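Local coordinates for phosphoglycerate dehydrogenase (Lactobacillus plantarum, PDB 3EVT), which probably catalyses the NAD-dependent oxidation of 3-phosphoglycerate to 3-phosphohydroxypyruvate, the step that leads into serine biosynthesis, at residues Q138-Y143 with M161-V166; L62-V67 with G84-N89. All coordinates share one frame; numbering follows the deposited sequence.

Interaction 1. Residues Q138-Y143 with M161-V166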
ATOM      1  N   GLN A 138     -12.337   3.867  -0.511  1.00 46.62           N
ATOM      2  CA  GLN A 138     -13.127   3.109  -1.503  1.00 46.42           C
ATOM      3  C   GLN A 138     -13.390   1.650  -1.067  1.00 46.54           C
ATOM      4  O   GLN A 138     -12.813   1.161  -0.057  1.00 45.51           O
ATOM      5  CB  GLN A 138     -12.520   3.221  -2.928  1.00 46.29           C
ATOM      6  CG  GLN A 138     -12.281   4.663  -3.418  1.00 47.21           C
ATOM      7  CD  GLN A 138     -12.242   4.806  -4.978  1.00 52.63           C
ATOM      8  OE1 GLN A 138     -13.150   4.314  -5.668  1.00 53.71           O
ATOM      9  NE2 GLN A 138     -11.188   5.483  -5.530  1.00 50.15           N
ATOM     10  N   GLN A 139     -14.321   0.990  -1.768  1.00 46.18           N
ATOM     11  CA  GLN A 139     -14.718  -0.377  -1.434  1.00 46.59           C
ATOM     12  C   GLN A 139     -14.094  -1.364  -2.380  1.00 44.72           C
ATOM     13  O   GLN A 139     -14.206  -1.253  -3.594  1.00 45.18           O
ATOM     14  CB  GLN A 139     -16.223  -0.608  -1.535  1.00 47.56           C
ATOM     15  CG  GLN A 139     -17.062   0.452  -0.950  1.00 54.35           C
ATOM     16  CD  GLN A 139     -17.340   0.183   0.494  1.00 60.43           C
ATOM     17  OE1 GLN A 139     -17.597   1.114   1.280  1.00 62.51           O
ATOM     18  NE2 GLN A 139     -17.274  -1.099   0.872  1.00 62.97           N
ATOM     19  N   LEU A 140     -13.451  -2.351  -1.797  1.00 44.84           N
ATOM     20  CA  LEU A 140     -12.876  -3.464  -2.515  1.00 43.80           C
ATOM     21  C   LEU A 140     -13.703  -4.728  -2.177  1.00 44.03           C
ATOM     22  O   LEU A 140     -13.796  -5.132  -1.033  1.00 43.70           O
ATOM     23  CB  LEU A 140     -11.432  -3.632  -2.053  1.00 42.71           C
ATOM     24  CG  LEU A 140     -10.665  -4.847  -2.569  1.00 41.01           C
ATOM     25  CD1 LEU A 140     -10.667  -4.803  -4.087  1.00 38.99           C
ATOM     26  CD2 LEU A 140      -9.218  -4.927  -2.027  1.00 34.91           C
ATOM     27  N   LEU A 141     -14.259  -5.353  -3.204  1.00 44.61           N
ATOM     28  CA  LEU A 141     -14.908  -6.643  -3.083  1.00 43.70           C
ATOM     29  C   LEU A 141     -14.010  -7.768  -3.645  1.00 43.62           C
ATOM     30  O   LEU A 141     -13.685  -7.802  -4.847  1.00 43.72           O
ATOM     31  CB  LEU A 141     -16.265  -6.576  -3.830  1.00 43.35           C
ATOM     32  CG  LEU A 141     -17.043  -7.921  -3.861  1.00 41.33           C
ATOM     33  CD1 LEU A 141     -17.370  -8.443  -2.434  1.00 38.08           C
ATOM     34  CD2 LEU A 141     -18.311  -7.730  -4.685  1.00 37.56           C
ATOM     35  N   ILE A 142     -13.599  -8.702  -2.792  1.00 43.66           N
ATOM     36  CA  ILE A 142     -12.751  -9.846  -3.245  1.00 42.38           C
ATOM     37  C   ILE A 142     -13.491 -11.190  -3.109  1.00 43.36           C
ATOM     38  O   ILE A 142     -13.990 -11.519  -2.049  1.00 42.69           O
ATOM     39  CB  ILE A 142     -11.428  -9.970  -2.411  1.00 41.59           C
ATOM     40  CG1 ILE A 142     -10.729  -8.598  -2.246  1.00 40.70           C
ATOM     41  CG2 ILE A 142     -10.466 -11.081  -2.987  1.00 38.22           C
ATOM     42  CD1 ILE A 142      -9.610  -8.592  -1.100  1.00 36.88           C
ATOM     43  N   TYR A 143     -13.541 -11.935  -4.208  1.00 44.33           N
ATOM     44  CA  TYR A 143     -14.047 -13.291  -4.266  1.00 45.78           C
ATOM     45  C   TYR A 143     -12.903 -14.253  -4.016  1.00 46.27           C
ATOM     46  O   TYR A 143     -11.964 -14.354  -4.838  1.00 46.47           O
ATOM     47  CB  TYR A 143     -14.649 -13.575  -5.671  1.00 46.48           C
ATOM     48  CG  TYR A 143     -15.997 -12.910  -5.959  1.00 45.86           C
ATOM     49  CD1 TYR A 143     -17.175 -13.680  -6.018  1.00 44.64           C
ATOM     50  CD2 TYR A 143     -16.090 -11.530  -6.211  1.00 44.76           C
ATOM     51  CE1 TYR A 143     -18.395 -13.100  -6.307  1.00 39.53           C
ATOM     52  CE2 TYR A 143     -17.307 -10.931  -6.490  1.00 43.57           C
ATOM     53  CZ  TYR A 143     -18.467 -11.739  -6.534  1.00 45.41           C
ATOM     54  OH  TYR A 143     -19.704 -11.175  -6.787  1.00 43.77           O
ATOM     55  N   MET A 161      -8.745   1.186   2.474  1.00 42.54           N
ATOM     56  CA  MET A 161      -9.900   0.624   1.726  1.00 41.63           C
ATOM     57  C   MET A 161     -10.881  -0.117   2.663  1.00 42.69           C
ATOM     58  O   MET A 161     -10.497  -0.645   3.701  1.00 42.59           O
ATOM     59  CB  MET A 161      -9.461  -0.284   0.580  1.00 41.47           C
ATOM     60  CG  MET A 161      -8.475   0.339  -0.489  1.00 35.27           C
ATOM     61  SD  MET A 161      -8.352  -0.736  -1.963  1.00 26.85           S
ATOM     62  CE  MET A 161      -9.690  -0.015  -2.882  1.00 34.51           C
ATOM     63  N   HIS A 162     -12.164  -0.079   2.330  1.00 43.61           N
ATOM     64  CA  HIS A 162     -13.120  -0.983   2.973  1.00 44.78           C
ATOM     65  C   HIS A 162     -13.222  -2.348   2.199  1.00 44.08           C
ATOM     66  O   HIS A 162     -13.555  -2.414   1.011  1.00 41.98           O
ATOM     67  CB  HIS A 162     -14.495  -0.337   3.140  1.00 44.39           C
ATOM     68  CG  HIS A 162     -15.449  -1.189   3.909  1.00 47.03           C
ATOM     69  ND1 HIS A 162     -15.367  -1.349   5.278  1.00 52.77           N
ATOM     70  CD2 HIS A 162     -16.507  -1.934   3.510  1.00 49.97           C
ATOM     71  CE1 HIS A 162     -16.332  -2.152   5.691  1.00 50.52           C
ATOM     72  NE2 HIS A 162     -17.026  -2.537   4.633  1.00 50.39           N
ATOM     73  N   VAL A 163     -12.934  -3.420   2.905  1.00 44.35           N
ATOM     74  CA  VAL A 163     -12.752  -4.717   2.245  1.00 44.76           C
ATOM     75  C   VAL A 163     -13.797  -5.780   2.625  1.00 44.88           C
ATOM     76  O   VAL A 163     -13.951  -6.181   3.781  1.00 42.72           O
ATOM     77  CB  VAL A 163     -11.332  -5.270   2.460  1.00 43.65           C
ATOM     78  CG1 VAL A 163     -11.064  -6.341   1.453  1.00 44.13           C
ATOM     79  CG2 VAL A 163     -10.293  -4.146   2.329  1.00 43.82           C
ATOM     80  N   ILE A 164     -14.484  -6.232   1.593  1.00 46.51           N
ATOM     81  CA  ILE A 164     -15.481  -7.278   1.700  1.00 48.05           C
ATOM     82  C   ILE A 164     -15.061  -8.467   0.870  1.00 48.01           C
ATOM     83  O   ILE A 164     -14.638  -8.296  -0.287  1.00 47.52           O
ATOM     84  CB  ILE A 164     -16.816  -6.787   1.108  1.00 48.65           C
ATOM     85  CG1 ILE A 164     -17.198  -5.454   1.751  1.00 48.28           C
ATOM     86  CG2 ILE A 164     -17.909  -7.879   1.256  1.00 48.28           C
ATOM     87  CD1 ILE A 164     -18.617  -5.061   1.460  1.00 51.60           C
ATOM     88  N   GLY A 165     -15.202  -9.655   1.453  1.00 47.40           N
ATOM     89  CA  GLY A 165     -14.808 -10.914   0.797  1.00 48.51           C
ATOM     90  C   GLY A 165     -15.946 -11.913   0.552  1.00 48.78           C
ATOM     91  O   GLY A 165     -16.903 -11.969   1.299  1.00 49.52           O
ATOM     92  N   VAL A 166     -15.862 -12.697  -0.505  1.00 48.77           N
ATOM     93  CA  VAL A 166     -16.943 -13.617  -0.791  1.00 49.28           C
ATOM     94  C   VAL A 166     -16.402 -15.024  -0.630  1.00 50.38           C
ATOM     95  O   VAL A 166     -15.378 -15.333  -1.266  1.00 50.80           O
ATOM     96  CB  VAL A 166     -17.491 -13.442  -2.249  1.00 48.85           C
ATOM     97  CG1 VAL A 166     -18.736 -14.342  -2.497  1.00 46.95           C
ATOM     98  CG2 VAL A 166     -17.784 -11.976  -2.558  1.00 48.71           C
TER

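Interaction 2. Residues L62-V67 with G84-N89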
ATOM      1  N   LEU A  62      20.376 -17.100  23.402  1.00 53.50           N
ATOM      2  CA  LEU A  62      19.649 -17.081  22.132  1.00 52.40           C
ATOM      3  C   LEU A  62      18.363 -16.317  22.327  1.00 52.01           C
ATOM      4  O   LEU A  62      17.633 -16.531  23.311  1.00 51.94           O
ATOM      5  CB  LEU A  62      19.372 -18.488  21.600  1.00 52.20           C
ATOM      6  CG  LEU A  62      18.687 -18.604  20.242  1.00 50.60           C
ATOM      7  CD1 LEU A  62      19.616 -18.141  19.122  1.00 48.64           C
ATOM      8  CD2 LEU A  62      18.191 -20.061  19.968  1.00 48.48           C
ATOM      9  N   LYS A  63      18.077 -15.418  21.383  1.00 50.87           N
ATOM     10  CA  LYS A  63      16.930 -14.560  21.524  1.00 49.28           C
ATOM     11  C   LYS A  63      15.961 -14.615  20.323  1.00 47.92           C
ATOM     12  O   LYS A  63      14.773 -14.421  20.472  1.00 46.89           O
ATOM     13  CB  LYS A  63      17.430 -13.136  21.782  1.00 49.81           C
ATOM     14  CG  LYS A  63      18.206 -12.952  23.088  1.00 52.51           C
ATOM     15  CD  LYS A  63      18.474 -11.468  23.355  1.00 58.29           C
ATOM     16  CE  LYS A  63      19.862 -11.233  23.961  1.00 61.07           C
ATOM     17  NZ  LYS A  63      20.217 -12.278  24.952  1.00 63.51           N
ATOM     18  N   PHE A  64      16.467 -14.880  19.125  1.00 47.54           N
ATOM     19  CA  PHE A  64      15.627 -14.833  17.926  1.00 45.97           C
ATOM     20  C   PHE A  64      16.076 -15.908  16.938  1.00 45.14           C
ATOM     21  O   PHE A  64      17.213 -15.903  16.529  1.00 44.06           O
ATOM     22  CB  PHE A  64      15.664 -13.391  17.321  1.00 45.74           C
ATOM     23  CG  PHE A  64      15.184 -13.271  15.848  1.00 44.85           C
ATOM     24  CD1 PHE A  64      14.036 -13.929  15.391  1.00 42.44           C
ATOM     25  CD2 PHE A  64      15.859 -12.417  14.966  1.00 43.70           C
ATOM     26  CE1 PHE A  64      13.592 -13.788  14.046  1.00 41.69           C
ATOM     27  CE2 PHE A  64      15.438 -12.232  13.634  1.00 41.30           C
ATOM     28  CZ  PHE A  64      14.314 -12.948  13.156  1.00 43.22           C
ATOM     29  N   VAL A  65      15.179 -16.841  16.568  1.00 45.34           N
ATOM     30  CA  VAL A  65      15.448 -17.770  15.429  1.00 44.17           C
ATOM     31  C   VAL A  65      14.584 -17.434  14.199  1.00 44.10           C
ATOM     32  O   VAL A  65      13.367 -17.354  14.286  1.00 43.08           O
ATOM     33  CB  VAL A  65      15.222 -19.248  15.824  1.00 44.24           C
ATOM     34  CG1 VAL A  65      15.412 -20.170  14.612  1.00 41.99           C
ATOM     35  CG2 VAL A  65      16.186 -19.652  16.920  1.00 43.44           C
ATOM     36  N   GLN A  66      15.209 -17.209  13.059  1.00 44.46           N
ATOM     37  CA  GLN A  66      14.464 -17.044  11.826  1.00 44.84           C
ATOM     38  C   GLN A  66      14.588 -18.326  11.009  1.00 45.95           C
ATOM     39  O   GLN A  66      15.665 -18.593  10.482  1.00 45.63           O
ATOM     40  CB  GLN A  66      15.040 -15.883  10.977  1.00 43.74           C
ATOM     41  CG  GLN A  66      14.409 -15.780   9.593  1.00 42.49           C
ATOM     42  CD  GLN A  66      13.042 -15.097   9.585  1.00 44.24           C
ATOM     43  OE1 GLN A  66      12.903 -13.954  10.088  1.00 42.83           O
ATOM     44  NE2 GLN A  66      12.008 -15.784   9.012  1.00 39.97           N
ATOM     45  N   VAL A  67      13.503 -19.085  10.843  1.00 46.91           N
ATOM     46  CA  VAL A  67      13.546 -20.253   9.942  1.00 48.30           C
ATOM     47  C   VAL A  67      13.216 -19.846   8.501  1.00 50.17           C
ATOM     48  O   VAL A  67      12.505 -18.855   8.285  1.00 50.21           O
ATOM     49  CB  VAL A  67      12.704 -21.445  10.488  1.00 47.61           C
ATOM     50  CG1 VAL A  67      13.331 -21.898  11.772  1.00 48.34           C
ATOM     51  CG2 VAL A  67      11.262 -21.028  10.822  1.00 45.63           C
ATOM     52  N   GLY A  84      12.235 -18.034  26.161  1.00 55.08           N
ATOM     53  CA  GLY A  84      11.804 -16.706  25.655  1.00 54.08           C
ATOM     54  C   GLY A  84      12.316 -16.336  24.247  1.00 53.16           C
ATOM     55  O   GLY A  84      12.370 -15.159  23.881  1.00 53.36           O
ATOM     56  N   VAL A  85      12.687 -17.333  23.450  1.00 51.93           N
ATOM     57  CA  VAL A  85      13.135 -17.053  22.101  1.00 51.22           C
ATOM     58  C   VAL A  85      11.985 -16.693  21.163  1.00 50.73           C
ATOM     59  O   VAL A  85      10.995 -17.397  21.135  1.00 49.37           O
ATOM     60  CB  VAL A  85      13.938 -18.214  21.551  1.00 51.15           C
ATOM     61  CG1 VAL A  85      14.381 -17.859  20.097  1.00 49.67           C
ATOM     62  CG2 VAL A  85      15.148 -18.425  22.473  1.00 50.33           C
ATOM     63  N   VAL A  86      12.107 -15.575  20.431  1.00 50.58           N
ATOM     64  CA  VAL A  86      11.131 -15.264  19.359  1.00 49.56           C
ATOM     65  C   VAL A  86      11.508 -15.982  18.061  1.00 48.69           C
ATOM     66  O   VAL A  86      12.675 -16.144  17.767  1.00 47.93           O
ATOM     67  CB  VAL A  86      10.842 -13.706  19.132  1.00 50.03           C
ATOM     68  CG1 VAL A  86      10.258 -13.036  20.429  1.00 49.57           C
ATOM     69  CG2 VAL A  86      12.024 -12.952  18.582  1.00 47.84           C
ATOM     70  N   VAL A  87      10.497 -16.446  17.328  1.00 48.24           N
ATOM     71  CA  VAL A  87      10.700 -17.145  16.070  1.00 48.27           C
ATOM     72  C   VAL A  87       9.822 -16.535  14.968  1.00 47.84           C
ATOM     73  O   VAL A  87       8.680 -16.148  15.213  1.00 47.96           O
ATOM     74  CB  VAL A  87      10.397 -18.665  16.216  1.00 48.71           C
ATOM     75  CG1 VAL A  87      10.757 -19.411  14.936  1.00 47.15           C
ATOM     76  CG2 VAL A  87      11.163 -19.230  17.399  1.00 47.96           C
ATOM     77  N   ALA A  88      10.373 -16.431  13.759  1.00 47.96           N
ATOM     78  CA  ALA A  88       9.608 -16.023  12.571  1.00 46.42           C
ATOM     79  C   ALA A  88       9.910 -17.038  11.497  1.00 45.99           C
ATOM     80  O   ALA A  88      10.963 -17.708  11.561  1.00 45.69           O
ATOM     81  CB  ALA A  88       9.992 -14.636  12.091  1.00 46.22           C
ATOM     82  N   ASN A  89       8.988 -17.149  10.523  1.00 44.96           N
ATOM     83  CA  ASN A  89       9.149 -18.019   9.369  1.00 44.10           C
ATOM     84  C   ASN A  89       9.041 -17.213   8.080  1.00 43.98           C
ATOM     85  O   ASN A  89       9.229 -15.993   8.097  1.00 42.51           O
ATOM     86  CB  ASN A  89       8.171 -19.189   9.438  1.00 43.72           C
ATOM     87  CG  ASN A  89       6.770 -18.769   9.204  1.00 45.64           C
ATOM     88  OD1 ASN A  89       6.488 -17.597   8.953  1.00 43.69           O
ATOM     89  ND2 ASN A  89       5.854 -19.727   9.289  1.00 47.76           N
TER

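Interaction 1. Residues Q138-Y143 with M161-V166
In the Rossmann-type beta-alpha-beta unit of the NAD-binding domain, strands 139-143 and 162-167 lie side by side and parallel, helix 147-158 making the crossover, and Leu-140 and Ile-142 exchange backbone hydrogen bonds with His-162, Ile-164 and Val-166. Five such bonds alternate along the seam, among them Ile-164 N to Leu-140 O, 2.9 Å and nearly straight at 174°. Side chains alternate between the two faces of the sheet. On that of Leu-140, Ile-142 and Val-163 the contact is apolar: Ile-142 CD1 reaches over to Val-163 CG1 at 3.7 Å, and Met-161, just ahead of the second strand and bent at its thioether, brings CE to 4.1 Å from Leu-140 CB. Ala-153, Ala-156 and Leu-152 of helix 147-158 close over this side. A glycine-rich GxGxxG pattern follows directly after Tyr-143, consistent with the dinucleotide-binding turn of this fold.

The opposite face carries Gln-139, Leu-141, Tyr-143, His-162, Ile-164 and Val-166. Here His-162 NE2 is hydrogen-bonded to Glu-178, and its ring stacks on that of His-177. Leu-141, whose chi2 of 60° sets CD1, lays that methyl against both Ile-164 CG2, 3.8 Å away, and Val-166 CG2, at 3.6 Å. The same Val-166 methyl makes a CH-pi contact over the middle of the Tyr-143 ring: CG2 stands 3.8 Å from the centroid, only 4° off the ring normal.

Interaction 2. Residues L62-V67 with G84-N89
Gln-66 NE2 is gripped by two backbone carbonyls, Asn-89 O at 2.9 Å and Val-67 O at 3.2 Å, at the C-terminal ends of two parallel strands, 64-66 and 86-88, of a beta-alpha-beta unit; helix 77-82 is its crossover, and 86-88 an edge strand of the five-stranded parallel sheet. Both acceptors lie close to the amide plane of Gln-66, yet the donor stands above the carbonyl plane of Asn-89. A bend at chi2 (79°) brings CD back beside Ala-88, whose CB lies 3.6 Å from OE1. That oxygen accepts a hydrogen bond from Asn-295 of helix 284-302, so both ends of the amide are held. An alanine in place of Gln-66 would probably cost Val-67 O and Asn-89 O this donor, though Asn-308 also bonds the latter, and Asn-295 ND2 this acceptor.

Four backbone bonds join the strands, such as Val-65 N to Val-86 O at 2.9 Å. Beside Gln-66, Phe-64 meets the edge strand with its rim, CD1 lying 3.5 Å from Val-86 O, which sits in the ring plane. On the other face Val-87 CG1 lies 3.4 Å from Val-65 O, while just ahead of the second strand Val-85 CG2 approaches Leu-62 O to 3.2 Å.

From the N terminus, interaction 2 comes first: the chain leaves 62-67, passes through helix 77-82 and returns as 84-89, adding one of the two edge strands to the five-stranded parallel sheet. That loop is closed before interaction 1 opens, so the two are in series, neither nested nor crossed. Helices 93-110 and 113-120 intervene; then helix 147-158 links 138-143 to 161-166 within the seven-stranded parallel sheet, the same kind of crossover made a second time. Interactions 1 and 2 remain separate: the centres of interactions 1 and 2 are 34 Å apart, and the nearest atoms of interactions 1 and 2 about 21 Å apart. Helix 284-302, following the last strand of the larger sheet, returns the chain to interaction 2.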